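Local structure of phosphoheptose isomerase (Neisseria gonorrhoeae, 5I01) at residues E37-C42 with D189-V194; K48-G53 with V82-D87; H102-Q107 with A128-A133; D141-A146 with K160-L165. The protein probably catalyses the isomerisation of sedoheptulose 7-phosphate to D-glycero-D-manno-heptose 7-phosphate as a zinc-binding homotetramer, the first step of heptose biosynthesis. The protein carries 1 engineered substitution. All blocks are in the same frame, centred on the assembly; numbering follows the deposited sequence.

Contact 1: residues E37-C42 with D189-V194; sequences ELMLQC and DCIDSV
Apolar contacts carry the meeting of Leu40 and Met39 with Ile191 and Val194. Leu40 is covered most: its CD2 lies 3.8 Å from Ile191 CA and 4.0 Å from Ile191 CG2, and the same methyl reaches Val194 CB at 4.0 Å. Leu40 and Ile191 lie alongside each other, pointing oppositely. The CG1 arm of Ile191, anti to its carbonyl carbon (chi1 -67°), ends in CD1, which touches Met39 CE at 3.8 Å and Met39 CB at 4.0 Å. Met39 crosses that arm at about a right angle, the turn about its CG-SD bond (chi3 -70°) placing CE. These are two helices of the SIS fold, 29-44 and the C-terminal 173-193, whose local axes come within 9.7 Å and cross at -48°. Beyond the pair, Met39 also packs on Phe64 and Ile191 on Met68, both of helix 56-69. No hydrogen bond crosses between the segments; Ser193 OG bonds back to Cys190 O at 2.7 Å, from above the carbonyl plane, while Asp189 OD2 forms a salt bridge with Arg9 and a hydrogen bond with His13, both of a second subunit.

Contact 2: residues K48-G53 with V82-D87; sequences KILACG and VALTTD
Leu50 lies beside Val82 on one face of the sheet, the two side chains roughly parallel, with Leu50 CD2 4.1 Å from Val82 CB. Leu84 CD1 comes to 4.2 Å from Leu50 CB. Ala51 and Ala83 pair on the face across from Leu50 and Val82. The two backbones run parallel: Val82 N donates to Ile49 O, Ala51 N to Val82 O, and Leu84 N to Ala51 O at 2.8 Å, the last almost straight at 176°. A CA-H of Leu50 also points at Val82 O. Past the paired residues, Thr85 turns its methyl to the chain of Gly53: CG2, anti to the carbonyl carbon, stands 3.3 Å from Gly53 O, while OG1 makes a weak bond to Ala58 O. Gly53 leads directly into Asn54, Gly55 and Gly56, predicted to bind substrate, resembling the glycine-rich strand-turn-helix of Rossmann-like folds. In the five-stranded parallel sheet, 81-83 is an edge strand within this chain, next to 49-52, and 117-122 bonds to the other side of 49-52; helix 56-69 covers Ala51 through Ala61, and helix 105-111 covers Val82 and Leu84 through Leu111.

Contact 3: residues H102-Q107 with A128-A133; sequences HVFSKQ and ANVIEA
Phe104 and Asn129 head a largely buried contact of side-chain packing and one bridging water, where the turn entering helix 105-111 meets the first turns of helix 128-139; no direct hydrogen bond joins the two segments. The Phe104 ring crosses the Asn129 amide with the planes 41° apart, CE2 lying 3.3 Å from Asn129 ND2. Val130 N sits near the ring plane at its edge. Val103 CG2 stands over the centre of the ring on one face, and the same methyl touches Asn129 ND2 at 3.6 Å. Chi1 of 56° puts Asn129 CG between the backbone N and carbonyl carbon, against the ring; OD1 accepts a hydrogen bond from ND2 of Asn54, a residue predicted to bind substrate, which probably connects the start of helix 128-139 to the substrate site. Further along, Phe104 CB meets Ala133 CB at 3.8 Å and Ser105 CB lies 3.5 Å from Glu132 O. Water 1 links the backbones, accepting from Ser105 N at 2.9 Å and donating to Asn129 O at 2.8 Å. Toward the outside, Glu132 OE1 approaches His102 ND1 at 3.6 Å, the ring and carboxylate planes nearly perpendicular. Around the contact, helix 88-97 packs on Val103 and His102 through Ile94, helix 153-158 on Val130 through Ile155, and Asn96 of the fourth subunit on Asn129.

Contact 4: residues D141-A146 with K160-L165; sequences DMHVIA and KDTDVL
Asp163 OD1 is gripped by two donors: Val144 N at 2.8 Å, with an N-H...O angle of 146°, and water 2, also at 2.8 Å. The amide comes from above the carboxylate plane. The other oxygen of Asp163, OD2, takes Lys160 N, likewise from above that plane, and His138 NE2 of helix 128-139, so this buried carboxylate is held at both oxygens. The bond from Val144 N to OD1 joins the two arms of a parallel beta-alpha-beta unit, strands 143-149 and 164-168, connected through helix 153-158. A type I turn, Lys160 to Asp163, leads into the second strand. Chi1 of -59° sets Asp163 CG anti to the carbonyl carbon, near Val144; OD1 then meets the Val144 amide, one residue before the first paired position. Regular bonding follows: Val164 N to Val144 O at 3.0 Å and Ala146 N to Val164 O at 3.1 Å. Ile145 and Val164 share one face of the sheet, packed against Ala35 of helix 29-44, with Ile145 CG1 and Val164 CB 4.4 Å apart. Ala146 and Leu165 share the other, where helix 153-158 packs through Ile155 on Ala146 and Ala156 on Leu165; Leu165 CD1 reaches Ala146 CB at 4.0 Å. At the more exposed end the His143 ring and Thr162 cross with no direct bond. Water 2 bridges them, lying in the plane of the imidazole at its edge, 2.6 Å from His143 ND1 and bonded as well to Thr162 OG1.

Contacts 2 and 4 rest on backbone pairing at the two edges of one parallel sheet, contact 2 adding apolar side chains, contact 4 a buried carboxylate and a water. All four are mostly buried; contacts 1 and 4 each have one exposed touching residue, Val194 and Thr162. Contacts 1 and 3 involve helices on opposite sides of the chain's centre and do not touch. Contact 1 meets through apolar side chains, with no hydrogen bond between its segments; contact 3 mixes a ring, an amide and a water near predicted substrate-binding residues. Met39 of contact 1 packs on Ile49 and Ile145 in both strand pairs. Phe104 meets Cys52 and Thr85, and Gln107 NE2 probably hydrogen-bonds to Leu84 O.

Contact 1: residues E37-C42 with D189-V194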
loop_
_atom_site.group_PDB
_atom_site.type_symbol
_atom_site.label_atom_id
_atom_site.label_comp_id
_atom_site.label_asym_id
_atom_site.label_seq_id
_atom_site.Cartn_x
_atom_site.Cartn_y
_atom_site.Cartn_z
ATOM N N GLU A 37 18.353 -0.029 22.326
ATOM C CA GLU A 37 18.068 -0.349 23.735
ATOM C C GLU A 37 16.638 0.034 24.095
ATOM O O GLU A 37 15.916 -0.756 24.701
ATOM C CB GLU A 37 19.069 0.346 24.683
ATOM C CG GLU A 37 20.437 -0.342 24.747
ATOM C CD GLU A 37 21.505 0.415 25.549
ATOM O OE1 GLU A 37 21.343 1.630 25.828
ATOM O OE2 GLU A 37 22.535 -0.218 25.896
ATOM N N LEU A 38 16.235 1.240 23.695
ATOM C CA LEU A 38 14.865 1.719 23.903
ATOM C C LEU A 38 13.793 0.835 23.243
ATOM O O LEU A 38 12.735 0.608 23.826
ATOM C CB LEU A 38 14.728 3.157 23.398
ATOM C CG LEU A 38 13.346 3.797 23.542
ATOM C CD1 LEU A 38 12.842 3.693 24.975
ATOM C CD2 LEU A 38 13.394 5.244 23.084
ATOM N N MET A 39 14.063 0.356 22.032
ATOM C CA MET A 39 13.141 -0.559 21.343
ATOM C C MET A 39 13.073 -1.953 22.009
ATOM O O MET A 39 12.004 -2.554 22.053
ATOM C CB MET A 39 13.491 -0.676 19.847
ATOM C CG MET A 39 13.111 0.552 19.028
ATOM S SD MET A 39 13.336 0.351 17.244
ATOM C CE MET A 39 15.116 0.314 17.184
ATOM N N LEU A 40 14.202 -2.448 22.521
ATOM C CA LEU A 40 14.248 -3.701 23.298
ATOM C C LEU A 40 13.455 -3.640 24.600
ATOM O O LEU A 40 12.784 -4.603 24.955
ATOM C CB LEU A 40 15.689 -4.071 23.645
ATOM C CG LEU A 40 16.547 -4.584 22.493
ATOM C CD1 LEU A 40 18.026 -4.384 22.825
ATOM C CD2 LEU A 40 16.221 -6.042 22.172
ATOM N N GLN A 41 13.576 -2.525 25.316
ATOM C CA GLN A 41 12.808 -2.265 26.543
ATOM C C GLN A 41 11.301 -2.250 26.255
ATOM O O GLN A 41 10.512 -2.868 26.981
ATOM C CB GLN A 41 13.247 -0.923 27.148
ATOM C CG GLN A 41 12.576 -0.510 28.454
ATOM C CD GLN A 41 12.803 0.968 28.795
ATOM O OE1 GLN A 41 12.520 1.870 27.986
ATOM N NE2 GLN A 41 13.302 1.224 30.001
ATOM N N CYS A 42 10.918 -1.537 25.196
ATOM C CA CYS A 42 9.517 -1.433 24.779
ATOM C C CYS A 42 8.918 -2.782 24.394
ATOM O O CYS A 42 7.832 -3.124 24.852
ATOM C CB CYS A 42 9.383 -0.447 23.616
ATOM S SG CYS A 42 7.878 -0.618 22.637
ATOM N N ASP A 189 19.570 -5.564 13.788
ATOM C CA ASP A 189 20.568 -6.563 14.156
ATOM C C ASP A 189 20.892 -6.531 15.658
ATOM O O ASP A 189 21.130 -7.586 16.248
ATOM C CB ASP A 189 21.841 -6.415 13.315
ATOM C CG ASP A 189 22.783 -7.609 13.455
ATOM O OD1 ASP A 189 22.363 -8.761 13.197
ATOM O OD2 ASP A 189 23.962 -7.380 13.802
ATOM N N CYS A 190 20.908 -5.346 16.271
ATOM C CA CYS A 190 21.104 -5.243 17.725
ATOM C C CYS A 190 19.962 -5.873 18.524
ATOM O O CYS A 190 20.192 -6.444 19.592
ATOM C CB CYS A 190 21.274 -3.791 18.166
ATOM S SG CYS A 190 22.866 -3.108 17.717
ATOM N N ILE A 191 18.741 -5.736 18.012
ATOM C CA ILE A 191 17.558 -6.354 18.603
ATOM C C ILE A 191 17.633 -7.877 18.454
ATOM O O ILE A 191 17.413 -8.603 19.431
ATOM C CB ILE A 191 16.258 -5.769 17.996
ATOM C CG1 ILE A 191 16.125 -4.297 18.415
ATOM C CG2 ILE A 191 15.029 -6.552 18.440
ATOM C CD1 ILE A 191 15.208 -3.466 17.549
ATOM N N ASP A 192 17.953 -8.344 17.244
ATOM C CA ASP A 192 18.228 -9.780 16.981
ATOM C C ASP A 192 19.208 -10.413 17.979
ATOM O O ASP A 192 18.954 -11.500 18.488
ATOM C CB ASP A 192 18.779 -9.998 15.555
ATOM C CG ASP A 192 17.708 -10.390 14.546
ATOM O OD1 ASP A 192 16.509 -10.075 14.746
ATOM O OD2 ASP A 192 18.090 -11.014 13.528
ATOM N N SER A 193 20.316 -9.731 18.256
ATOM C CA SER A 193 21.357 -10.277 19.135
ATOM C C SER A 193 20.852 -10.556 20.565
ATOM O O SER A 193 21.430 -11.387 21.257
ATOM C CB SER A 193 22.608 -9.381 19.139
ATOM O OG SER A 193 22.343 -8.118 19.718
ATOM N N VAL A 194 19.781 -9.873 20.980
ATOM C CA VAL A 194 19.034 -10.157 22.220
ATOM C C VAL A 194 17.633 -10.716 21.879
ATOM O O VAL A 194 17.432 -11.919 21.664
ATOM C CB VAL A 194 18.881 -8.856 23.057
ATOM C CG1 VAL A 194 18.269 -9.140 24.426
ATOM C CG2 VAL A 194 20.221 -8.142 23.203
#

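Contact 2: residues K48-G53 with V82-D87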
loop_
_atom_site.group_PDB
_atom_site.type_symbol
_atom_site.label_atom_id
_atom_site.label_comp_id
_atom_site.label_asym_id
_atom_site.label_seq_id
_atom_site.Cartn_x
_atom_site.Cartn_y
_atom_site.Cartn_z
ATOM N N LYS A 48 4.739 -1.926 21.390
ATOM C CA LYS A 48 4.933 -1.951 19.939
ATOM C C LYS A 48 5.613 -0.683 19.427
ATOM O O LYS A 48 5.630 0.334 20.109
ATOM C CB LYS A 48 3.603 -2.207 19.212
ATOM C CG LYS A 48 2.505 -1.185 19.433
ATOM C CD LYS A 48 1.179 -1.724 18.883
ATOM C CE LYS A 48 0.018 -0.778 19.108
ATOM N NZ LYS A 48 -0.168 -0.431 20.545
ATOM N N ILE A 49 6.199 -0.784 18.232
ATOM C CA ILE A 49 6.847 0.336 17.561
ATOM C C ILE A 49 6.018 0.771 16.352
ATOM O O ILE A 49 5.715 -0.038 15.489
ATOM C CB ILE A 49 8.283 -0.013 17.091
ATOM C CG1 ILE A 49 9.126 -0.538 18.266
ATOM C CG2 ILE A 49 8.960 1.206 16.472
ATOM C CD1 ILE A 49 9.320 -2.029 18.261
ATOM N N LEU A 50 5.668 2.056 16.304
ATOM C CA LEU A 50 5.049 2.675 15.137
ATOM C C LEU A 50 6.119 3.443 14.365
ATOM O O LEU A 50 6.944 4.117 14.979
ATOM C CB LEU A 50 3.939 3.624 15.571
ATOM C CG LEU A 50 2.932 3.059 16.574
ATOM C CD1 LEU A 50 1.847 4.098 16.838
ATOM C CD2 LEU A 50 2.321 1.759 16.070
ATOM N N ALA A 51 6.108 3.335 13.034
ATOM C CA ALA A 51 7.054 4.061 12.176
ATOM C C ALA A 51 6.297 4.933 11.190
ATOM O O ALA A 51 5.239 4.534 10.702
ATOM C CB ALA A 51 7.952 3.094 11.436
ATOM N N CYS A 52 6.826 6.122 10.910
ATOM C CA CYS A 52 6.261 6.980 9.871
ATOM C C CYS A 52 7.300 7.894 9.202
ATOM O O CYS A 52 8.376 8.154 9.757
ATOM C CB CYS A 52 5.123 7.819 10.442
ATOM S SG CYS A 52 5.665 9.175 11.498
ATOM N N GLY A 53 6.942 8.388 8.017
ATOM C CA GLY A 53 7.814 9.237 7.216
ATOM C C GLY A 53 7.216 9.483 5.844
ATOM O O GLY A 53 6.224 8.834 5.496
ATOM N N VAL A 82 4.350 -1.649 13.378
ATOM C CA VAL A 82 3.396 -1.218 12.351
ATOM C C VAL A 82 3.924 0.052 11.661
ATOM O O VAL A 82 4.241 1.030 12.321
ATOM C CB VAL A 82 2.008 -0.916 12.978
ATOM C CG1 VAL A 82 0.978 -0.556 11.908
ATOM C CG2 VAL A 82 1.514 -2.100 13.800
ATOM N N ALA A 83 4.022 0.044 10.342
ATOM C CA ALA A 83 4.301 1.270 9.612
ATOM C C ALA A 83 2.976 1.993 9.441
ATOM O O ALA A 83 1.991 1.380 9.060
ATOM C CB ALA A 83 4.915 0.956 8.256
ATOM N N LEU A 84 2.956 3.294 9.706
ATOM C CA LEU A 84 1.744 4.107 9.546
ATOM C C LEU A 84 1.594 4.696 8.142
ATOM O O LEU A 84 0.733 5.542 7.911
ATOM C CB LEU A 84 1.745 5.244 10.565
ATOM C CG LEU A 84 1.938 4.866 12.029
ATOM C CD1 LEU A 84 1.928 6.138 12.855
ATOM C CD2 LEU A 84 0.860 3.908 12.511
ATOM N N THR A 85 2.394 4.222 7.196
ATOM C CA THR A 85 2.458 4.791 5.852
ATOM C C THR A 85 1.909 3.842 4.785
ATOM O O THR A 85 2.154 4.067 3.623
ATOM C CB THR A 85 3.933 5.130 5.502
ATOM O OG1 THR A 85 4.742 3.954 5.608
ATOM C CG2 THR A 85 4.489 6.184 6.450
ATOM N N THR A 86 1.180 2.795 5.176
ATOM C CA THR A 86 0.744 1.740 4.249
ATOM C C THR A 86 -0.761 1.748 3.918
ATOM O O THR A 86 -1.143 1.435 2.777
ATOM C CB THR A 86 1.077 0.337 4.799
ATOM O OG1 THR A 86 0.452 0.153 6.069
ATOM C CG2 THR A 86 2.570 0.129 4.940
ATOM N N ASP A 87 -1.612 2.056 4.899
ATOM C CA ASP A 87 -3.074 2.060 4.678
ATOM C C ASP A 87 -3.501 3.285 3.855
ATOM O O ASP A 87 -3.634 4.401 4.380
ATOM C CB ASP A 87 -3.867 1.990 6.006
ATOM C CG ASP A 87 -5.355 1.646 5.797
ATOM O OD1 ASP A 87 -5.814 1.616 4.636
ATOM O OD2 ASP A 87 -6.073 1.410 6.799
#

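Contact 3: residues H102-Q107 with A128-A133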
loop_
_atom_site.group_PDB
_atom_site.type_symbol
_atom_site.label_atom_id
_atom_site.label_comp_id
_atom_site.label_asym_id
_atom_site.label_seq_id
_atom_site.Cartn_x
_atom_site.Cartn_y
_atom_site.Cartn_z
ATOM N N HIS A 102 -2.213 15.686 9.522
ATOM C CA HIS A 102 -2.736 14.788 10.542
ATOM C C HIS A 102 -2.750 13.307 10.113
ATOM O O HIS A 102 -3.297 12.469 10.829
ATOM C CB HIS A 102 -4.159 15.222 10.923
ATOM C CG HIS A 102 -4.285 16.686 11.228
ATOM N ND1 HIS A 102 -3.904 17.232 12.436
ATOM C CD2 HIS A 102 -4.736 17.718 10.476
ATOM C CE1 HIS A 102 -4.119 18.534 12.415
ATOM N NE2 HIS A 102 -4.622 18.855 11.237
ATOM N N VAL A 103 -2.151 12.974 8.964
ATOM C CA VAL A 103 -2.195 11.588 8.473
ATOM C C VAL A 103 -1.484 10.573 9.359
ATOM O O VAL A 103 -1.891 9.420 9.396
ATOM C CB VAL A 103 -1.729 11.416 7.001
ATOM C CG1 VAL A 103 -2.670 12.157 6.053
ATOM C CG2 VAL A 103 -0.265 11.805 6.805
ATOM N N PHE A 104 -0.436 10.993 10.060
ATOM C CA PHE A 104 0.286 10.114 11.004
ATOM C C PHE A 104 -0.190 10.296 12.452
ATOM O O PHE A 104 -0.384 9.312 13.178
ATOM C CB PHE A 104 1.803 10.347 10.917
ATOM C CG PHE A 104 2.384 10.152 9.530
ATOM C CD1 PHE A 104 1.953 9.114 8.699
ATOM C CD2 PHE A 104 3.386 10.992 9.063
ATOM C CE1 PHE A 104 2.495 8.946 7.437
ATOM C CE2 PHE A 104 3.935 10.823 7.800
ATOM C CZ PHE A 104 3.493 9.801 6.990
ATOM N N SER A 105 -0.391 11.541 12.864
ATOM C CA SER A 105 -0.879 11.837 14.214
ATOM C C SER A 105 -2.230 11.187 14.571
ATOM O O SER A 105 -2.454 10.876 15.727
ATOM C CB SER A 105 -0.958 13.353 14.440
ATOM O OG SER A 105 -2.118 13.894 13.833
ATOM N N LYS A 106 -3.123 10.983 13.601
ATOM C CA LYS A 106 -4.408 10.314 13.873
ATOM C C LYS A 106 -4.267 8.803 14.074
ATOM O O LYS A 106 -4.953 8.210 14.909
ATOM C CB LYS A 106 -5.432 10.611 12.773
ATOM C CG LYS A 106 -5.971 12.038 12.815
ATOM C CD LYS A 106 -7.256 12.201 12.025
ATOM C CE LYS A 106 -8.475 11.645 12.763
ATOM N NZ LYS A 106 -8.838 12.435 13.975
ATOM N N GLN A 107 -3.380 8.180 13.308
ATOM C CA GLN A 107 -3.084 6.757 13.490
ATOM C C GLN A 107 -2.353 6.471 14.811
ATOM O O GLN A 107 -2.529 5.399 15.399
ATOM C CB GLN A 107 -2.288 6.219 12.306
ATOM C CG GLN A 107 -3.061 6.237 11.000
ATOM C CD GLN A 107 -2.241 5.688 9.856
ATOM O OE1 GLN A 107 -2.050 4.469 9.734
ATOM N NE2 GLN A 107 -1.731 6.584 9.016
ATOM N N ALA A 128 5.943 18.463 8.453
ATOM C CA ALA A 128 4.758 18.853 9.228
ATOM C C ALA A 128 3.977 17.666 9.807
ATOM O O ALA A 128 3.616 17.687 10.995
ATOM C CB ALA A 128 3.841 19.726 8.383
ATOM N N ASN A 129 3.725 16.639 8.988
ATOM C CA ASN A 129 2.991 15.452 9.487
ATOM C C ASN A 129 3.772 14.587 10.479
ATOM O O ASN A 129 3.161 13.991 11.370
ATOM C CB ASN A 129 2.375 14.597 8.369
ATOM C CG ASN A 129 3.379 14.120 7.346
ATOM O OD1 ASN A 129 4.588 14.293 7.497
ATOM N ND2 ASN A 129 2.868 13.519 6.278
ATOM N N VAL A 130 5.096 14.554 10.354
ATOM C CA VAL A 130 5.952 13.869 11.342
ATOM C C VAL A 130 6.039 14.642 12.668
ATOM O O VAL A 130 6.055 14.030 13.730
ATOM C CB VAL A 130 7.369 13.594 10.807
ATOM C CG1 VAL A 130 8.178 12.788 11.832
ATOM C CG2 VAL A 130 7.295 12.865 9.468
ATOM N N ILE A 131 6.087 15.978 12.600
ATOM C CA ILE A 131 5.991 16.846 13.802
ATOM C C ILE A 131 4.685 16.607 14.579
ATOM O O ILE A 131 4.717 16.377 15.798
ATOM C CB ILE A 131 6.099 18.358 13.441
ATOM C CG1 ILE A 131 7.528 18.708 12.963
ATOM C CG2 ILE A 131 5.672 19.252 14.617
ATOM C CD1 ILE A 131 7.626 20.043 12.239
ATOM N N GLU A 132 3.547 16.670 13.887
ATOM C CA GLU A 132 2.251 16.422 14.540
ATOM C C GLU A 132 2.184 15.018 15.168
ATOM O O GLU A 132 1.581 14.846 16.238
ATOM C CB GLU A 132 1.072 16.668 13.578
ATOM C CG GLU A 132 0.658 18.132 13.448
ATOM C CD GLU A 132 -0.197 18.626 14.622
ATOM O OE1 GLU A 132 -1.317 18.095 14.840
ATOM O OE2 GLU A 132 0.236 19.562 15.330
ATOM N N ALA A 133 2.815 14.034 14.516
ATOM C CA ALA A 133 2.931 12.672 15.070
ATOM C C ALA A 133 3.737 12.613 16.376
ATOM O O ALA A 133 3.385 11.861 17.280
ATOM C CB ALA A 133 3.532 11.720 14.046
HETATM O O HOH W 1 0.337 13.742 11.081
#

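Contact 4: residues D141-A146 with K160-L165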
loop_
_atom_site.group_PDB
_atom_site.type_symbol
_atom_site.label_atom_id
_atom_site.label_comp_id
_atom_site.label_asym_id
_atom_site.label_seq_id
_atom_site.Cartn_x
_atom_site.Cartn_y
_atom_site.Cartn_z
ATOM N N ASP A 141 2.236 9.422 26.116
ATOM C CA ASP A 141 3.339 8.889 26.938
ATOM C C ASP A 141 4.134 7.762 26.248
ATOM O O ASP A 141 4.470 6.729 26.860
ATOM C CB ASP A 141 2.819 8.464 28.323
ATOM C CG ASP A 141 2.195 9.617 29.082
ATOM O OD1 ASP A 141 2.898 10.613 29.368
ATOM O OD2 ASP A 141 0.998 9.532 29.396
ATOM N N MET A 142 4.412 7.990 24.962
ATOM C CA MET A 142 5.275 7.133 24.155
ATOM C C MET A 142 6.625 7.827 24.003
ATOM O O MET A 142 6.696 9.055 23.977
ATOM C CB MET A 142 4.690 6.933 22.752
ATOM C CG MET A 142 3.361 6.204 22.670
ATOM S SD MET A 142 2.597 6.381 21.030
ATOM C CE MET A 142 3.788 5.590 19.967
ATOM N N HIS A 143 7.685 7.038 23.868
ATOM C CA HIS A 143 9.025 7.572 23.605
ATOM C C HIS A 143 9.228 7.683 22.099
ATOM O O HIS A 143 8.565 6.986 21.334
ATOM C CB HIS A 143 10.084 6.685 24.243
ATOM C CG HIS A 143 9.798 6.351 25.674
ATOM N ND1 HIS A 143 9.575 7.316 26.631
ATOM C CD2 HIS A 143 9.678 5.160 26.307
ATOM C CE1 HIS A 143 9.338 6.736 27.794
ATOM N NE2 HIS A 143 9.399 5.427 27.626
ATOM N N VAL A 144 10.129 8.563 21.676
ATOM C CA VAL A 144 10.310 8.868 20.251
ATOM C C VAL A 144 11.751 8.599 19.829
ATOM O O VAL A 144 12.682 8.859 20.590
ATOM C CB VAL A 144 9.886 10.324 19.920
ATOM C CG1 VAL A 144 10.112 10.673 18.451
ATOM C CG2 VAL A 144 8.417 10.512 20.251
ATOM N N ILE A 145 11.916 8.037 18.629
ATOM C CA ILE A 145 13.220 7.912 17.985
ATOM C C ILE A 145 13.113 8.644 16.657
ATOM O O ILE A 145 12.381 8.218 15.763
ATOM C CB ILE A 145 13.633 6.442 17.763
ATOM C CG1 ILE A 145 13.777 5.726 19.106
ATOM C CG2 ILE A 145 14.944 6.345 16.968
ATOM C CD1 ILE A 145 13.820 4.217 19.002
ATOM N N ALA A 146 13.828 9.756 16.543
ATOM C CA ALA A 146 13.785 10.578 15.349
ATOM C C ALA A 146 14.962 10.221 14.454
ATOM O O ALA A 146 16.106 10.219 14.913
ATOM C CB ALA A 146 13.838 12.050 15.725
ATOM N N LYS A 160 12.105 15.216 24.114
ATOM C CA LYS A 160 12.369 15.084 25.551
ATOM C C LYS A 160 13.697 14.350 25.815
ATOM O O LYS A 160 14.266 13.733 24.912
ATOM C CB LYS A 160 11.245 14.300 26.242
ATOM C CG LYS A 160 9.836 14.859 26.099
ATOM C CD LYS A 160 8.888 14.047 26.977
ATOM C CE LYS A 160 7.410 14.361 26.758
ATOM N NZ LYS A 160 7.101 15.820 26.739
ATOM N N ASP A 161 14.164 14.412 27.063
ATOM C CA ASP A 161 15.352 13.660 27.538
ATOM C C ASP A 161 15.308 12.170 27.206
ATOM O O ASP A 161 16.326 11.580 26.859
ATOM C CB ASP A 161 15.507 13.782 29.079
ATOM C CG ASP A 161 16.473 14.884 29.502
ATOM O OD1 ASP A 161 17.596 14.946 28.950
ATOM O OD2 ASP A 161 16.121 15.668 30.415
ATOM N N THR A 162 14.126 11.576 27.353
ATOM C CA THR A 162 13.909 10.132 27.158
ATOM C C THR A 162 13.780 9.677 25.687
ATOM O O THR A 162 13.617 8.483 25.429
ATOM C CB THR A 162 12.649 9.680 27.927
ATOM O OG1 THR A 162 11.569 10.581 27.649
ATOM C CG2 THR A 162 12.907 9.677 29.421
ATOM N N ASP A 163 13.834 10.614 24.739
ATOM C CA ASP A 163 13.829 10.292 23.310
ATOM C C ASP A 163 15.274 10.163 22.808
ATOM O O ASP A 163 16.215 10.511 23.519
ATOM C CB ASP A 163 13.100 11.390 22.514
ATOM C CG ASP A 163 11.640 11.607 22.958
ATOM O OD1 ASP A 163 10.954 10.657 23.401
ATOM O OD2 ASP A 163 11.160 12.750 22.821
ATOM N N VAL A 164 15.439 9.679 21.578
ATOM C CA VAL A 164 16.763 9.471 20.969
ATOM C C VAL A 164 16.794 10.098 19.575
ATOM O O VAL A 164 15.966 9.774 18.731
ATOM C CB VAL A 164 17.123 7.968 20.872
ATOM C CG1 VAL A 164 18.482 7.769 20.206
ATOM C CG2 VAL A 164 17.120 7.329 22.252
ATOM N N LEU A 165 17.753 10.991 19.347
ATOM C CA LEU A 165 17.899 11.673 18.066
ATOM C C LEU A 165 19.003 10.990 17.309
ATOM O O LEU A 165 20.115 10.893 17.814
ATOM C CB LEU A 165 18.259 13.151 18.258
ATOM C CG LEU A 165 18.521 13.979 16.988
ATOM C CD1 LEU A 165 17.298 14.027 16.089
ATOM C CD2 LEU A 165 18.974 15.380 17.355
HETATM O O HOH W 2 9.891 9.753 25.872
#